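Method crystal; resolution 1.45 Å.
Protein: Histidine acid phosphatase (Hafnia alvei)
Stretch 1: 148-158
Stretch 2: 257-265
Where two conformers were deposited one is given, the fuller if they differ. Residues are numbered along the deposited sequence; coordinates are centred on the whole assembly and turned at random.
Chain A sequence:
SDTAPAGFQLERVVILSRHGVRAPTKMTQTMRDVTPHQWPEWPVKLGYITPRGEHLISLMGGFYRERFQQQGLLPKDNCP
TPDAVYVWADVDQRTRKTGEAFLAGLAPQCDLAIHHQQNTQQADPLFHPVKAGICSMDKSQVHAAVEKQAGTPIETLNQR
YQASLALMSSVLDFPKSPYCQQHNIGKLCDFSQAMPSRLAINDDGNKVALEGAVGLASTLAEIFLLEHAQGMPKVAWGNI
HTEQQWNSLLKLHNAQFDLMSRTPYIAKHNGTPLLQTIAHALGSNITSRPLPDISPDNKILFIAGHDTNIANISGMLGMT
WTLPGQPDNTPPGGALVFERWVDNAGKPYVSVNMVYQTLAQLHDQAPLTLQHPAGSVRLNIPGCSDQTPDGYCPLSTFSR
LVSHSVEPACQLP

Stretch 1 148-158: KQAGTPIETLN
Stretch 2 257-265: FDLMSRTPY

The contact joins the end of one helix to the pi-widened end of another, with Gln149 as the knob and Asp258, Leu259, Arg262 and Pro264 as the hollow. In the first stretch, helix 148-150 stops at Gly151, whose positive phi (80/7) turns the chain; Thr152 and Pro153 are extended, and a 3-10 segment begins at Ile154, with Leu157 N bonded to Ile154 O at 2.9 Å. In the second, helix 257-262 widens into a pi-type turn, Arg262 N reaching Phe257 O at 3.0 Å, before Thr263 (-40/118) breaks it and a new helix starts at Pro264. The backbones come nearest at Gln149 and Thr263, CA to CA 5.8 Å.

Gln149 points its CA-to-CB bond toward the second stretch and, with chi1 t and chi2 p, sits among Asp258, Leu259, Arg262 and Pro264. Gln149 CG lies 3.9 Å from Leu259 CD2, Gln149 CB 3.2 Å from Thr263 OG1, and Gln149 OE1 3.5 Å from Pro264 CD. At the tip, Gln149 NE2 donates to Asp258 OD1 at 3.1 Å and weakly to Asp258 OD2 at 3.5 Å. Asp258 OD1 also receives Arg262 NH1 in a 2.8 Å salt bridge, which ties two residues of the hollow together. Water 1 accepts from Gln149 NE2 at 3.1 Å and donates to Arg262 O at 2.8 Å. Thr263 OG1 (chi1 m) turns back to Leu259 O at 2.6 Å, tying the residue after the helix back to its last turn.

Leu259 supplies the answering bump. Its CB leaves sideways, but the m, t rotamer brings the methyls nearer the first stretch: Leu259 CD2 lies 3.8 Å from Ala150 CB, while Leu259 CD1 lies 3.6 Å from Leu157 CD2 (chi1 t, chi2 p) and 4.3 Å from Ile154 CD1 (m, m). The apolar packing thus adjoins the polar socket, and the two stretches bury 314 Å² of surface, both sides summed.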

# COMPACT_ATOMS: atom_id res chain seq x y z
N LYS A 148 10.23 19.95 2.42
CA LYS A 148 10.64 19.58 3.77
C LYS A 148 10.91 18.08 3.87
O LYS A 148 11.90 17.62 4.45
CB LYS A 148 9.58 20.01 4.77
CG LYS A 148 9.94 19.74 6.22
CD LYS A 148 8.75 20.11 7.11
CE LYS A 148 8.87 19.53 8.51
NZ LYS A 148 9.99 20.19 9.22
N GLN A 149 10.04 17.29 3.30
CA GLN A 149 10.20 15.84 3.33
C GLN A 149 11.47 15.44 2.58
O GLN A 149 12.18 14.56 3.01
CB GLN A 149 8.97 15.11 2.73
CG GLN A 149 8.97 13.60 2.93
CD GLN A 149 8.51 13.17 4.31
OE1 GLN A 149 8.26 13.96 5.21
NE2 GLN A 149 8.30 11.91 4.43
N ALA A 150 11.73 16.06 1.43
CA ALA A 150 12.92 15.74 0.62
C ALA A 150 14.19 16.26 1.29
O ALA A 150 15.26 15.67 1.11
CB ALA A 150 12.80 16.35 -0.76
N GLY A 151 14.10 17.33 2.06
CA GLY A 151 15.29 17.93 2.69
C GLY A 151 16.09 18.81 1.76
O GLY A 151 17.17 19.26 2.13
N THR A 152 15.57 19.06 0.56
CA THR A 152 16.29 19.81 -0.48
C THR A 152 15.24 20.30 -1.49
O THR A 152 14.19 19.68 -1.62
CB THR A 152 17.39 18.91 -1.13
OG1 THR A 152 18.37 19.70 -1.80
CG2 THR A 152 16.80 17.90 -2.09
N PRO A 153 15.52 21.38 -2.22
CA PRO A 153 14.58 21.79 -3.26
C PRO A 153 14.31 20.66 -4.22
O PRO A 153 15.21 19.93 -4.68
CB PRO A 153 15.31 22.96 -3.92
CG PRO A 153 16.10 23.56 -2.83
CD PRO A 153 16.61 22.36 -2.08
N ILE A 154 13.05 20.46 -4.57
CA ILE A 154 12.66 19.31 -5.37
C ILE A 154 13.28 19.33 -6.75
O ILE A 154 13.55 18.27 -7.31
CB ILE A 154 11.12 19.15 -5.52
CG1 ILE A 154 10.54 18.68 -4.21
CG2 ILE A 154 10.76 18.12 -6.58
CD1 ILE A 154 11.29 17.53 -3.59
N GLU A 155 13.55 20.53 -7.29
CA GLU A 155 14.17 20.68 -8.61
C GLU A 155 15.54 19.99 -8.69
O GLU A 155 16.05 19.70 -9.77
CB GLU A 155 14.30 22.15 -8.98
CG GLU A 155 12.99 22.90 -9.33
CD GLU A 155 12.04 23.18 -8.15
OE1 GLU A 155 12.43 22.97 -6.96
OE2 GLU A 155 10.89 23.61 -8.41
N THR A 156 16.12 19.72 -7.51
CA THR A 156 17.45 19.09 -7.43
C THR A 156 17.41 17.60 -7.11
O THR A 156 18.43 16.96 -6.92
CB THR A 156 18.37 19.83 -6.39
OG1 THR A 156 17.94 19.56 -5.04
CG2 THR A 156 18.42 21.31 -6.62
N LEU A 157 16.21 17.03 -7.04
CA LEU A 157 16.06 15.65 -6.54
C LEU A 157 16.83 14.62 -7.35
O LEU A 157 17.31 13.63 -6.79
CB LEU A 157 14.59 15.27 -6.53
CG LEU A 157 14.24 13.98 -5.80
CD1 LEU A 157 14.46 14.11 -4.31
CD2 LEU A 157 12.82 13.54 -6.09
N ASN A 158 16.95 14.79 -8.67
CA ASN A 158 17.62 13.75 -9.45
C ASN A 158 19.07 13.56 -8.97
O ASN A 158 19.64 12.48 -9.15
CB ASN A 158 17.72 14.09 -10.95
CG ASN A 158 16.37 14.08 -11.65
OD1 ASN A 158 15.33 13.83 -11.04
ND2 ASN A 158 16.42 14.31 -12.97
N PHE A 257 7.20 7.61 -3.30
CA PHE A 257 6.15 7.39 -2.32
C PHE A 257 6.39 8.11 -1.04
O PHE A 257 5.44 8.63 -0.45
CB PHE A 257 5.90 5.87 -2.13
CG PHE A 257 4.86 5.34 -3.07
CD1 PHE A 257 5.13 5.25 -4.46
CD2 PHE A 257 3.61 5.02 -2.62
CE1 PHE A 257 4.17 4.86 -5.33
CE2 PHE A 257 2.65 4.63 -3.51
CZ PHE A 257 2.93 4.55 -4.86
N ASP A 258 7.63 8.19 -0.58
CA ASP A 258 7.93 8.95 0.62
C ASP A 258 7.51 10.41 0.43
O ASP A 258 6.88 11.03 1.30
CB ASP A 258 9.43 8.88 0.92
CG ASP A 258 9.78 9.56 2.23
OD1 ASP A 258 9.18 9.22 3.29
OD2 ASP A 258 10.60 10.49 2.23
N LEU A 259 7.82 10.96 -0.74
CA LEU A 259 7.57 12.34 -0.99
C LEU A 259 6.11 12.67 -1.27
O LEU A 259 5.57 13.69 -0.79
CB LEU A 259 8.43 12.83 -2.18
CG LEU A 259 9.94 12.78 -1.94
CD1 LEU A 259 10.66 13.31 -3.19
CD2 LEU A 259 10.41 13.46 -0.67
N MET A 260 5.46 11.83 -2.05
CA MET A 260 4.13 12.14 -2.57
C MET A 260 3.00 11.51 -1.75
O MET A 260 1.83 11.89 -1.89
CB MET A 260 4.07 11.73 -4.04
CG MET A 260 5.15 12.41 -4.89
SD MET A 260 5.41 14.18 -4.68
CE MET A 260 3.73 14.69 -5.01
N SER A 261 3.33 10.57 -0.88
CA SER A 261 2.35 9.93 -0.04
C SER A 261 2.66 9.90 1.46
O SER A 261 1.71 9.91 2.27
CB SER A 261 2.07 8.51 -0.53
OG SER A 261 1.44 8.59 -1.82
N ARG A 262 3.92 9.87 1.87
CA ARG A 262 4.24 9.87 3.29
C ARG A 262 4.36 11.24 3.92
O ARG A 262 4.11 11.40 5.08
CB ARG A 262 5.52 9.06 3.61
CG ARG A 262 5.45 7.61 3.20
CD ARG A 262 6.60 6.77 3.77
NE ARG A 262 6.48 6.72 5.22
CZ ARG A 262 7.15 7.47 6.09
NH1 ARG A 262 8.04 8.36 5.72
NH2 ARG A 262 6.86 7.41 7.37
N THR A 263 4.76 12.21 3.13
CA THR A 263 4.82 13.61 3.61
C THR A 263 3.61 13.96 4.49
O THR A 263 2.50 13.85 3.99
CB THR A 263 4.81 14.56 2.41
OG1 THR A 263 6.02 14.38 1.69
CG2 THR A 263 4.64 16.04 2.83
N PRO A 264 3.80 14.32 5.76
CA PRO A 264 2.64 14.38 6.67
C PRO A 264 1.47 15.28 6.18
O PRO A 264 0.33 14.88 6.29
CB PRO A 264 3.24 14.84 7.99
CG PRO A 264 4.58 14.15 7.96
CD PRO A 264 5.07 14.33 6.54
N TYR A 265 1.77 16.43 5.63
CA TYR A 265 0.69 17.32 5.16
C TYR A 265 -0.19 16.62 4.14
O TYR A 265 -1.42 16.71 4.16
CB TYR A 265 1.28 18.61 4.59
CG TYR A 265 0.24 19.62 4.16
CD1 TYR A 265 -0.43 20.39 5.08
CD2 TYR A 265 -0.09 19.77 2.84
CE1 TYR A 265 -1.38 21.31 4.68
CE2 TYR A 265 -1.03 20.67 2.43
CZ TYR A 265 -1.68 21.43 3.36
OH TYR A 265 -2.64 22.32 2.94
O HOH W 1 6.41 11.10 6.72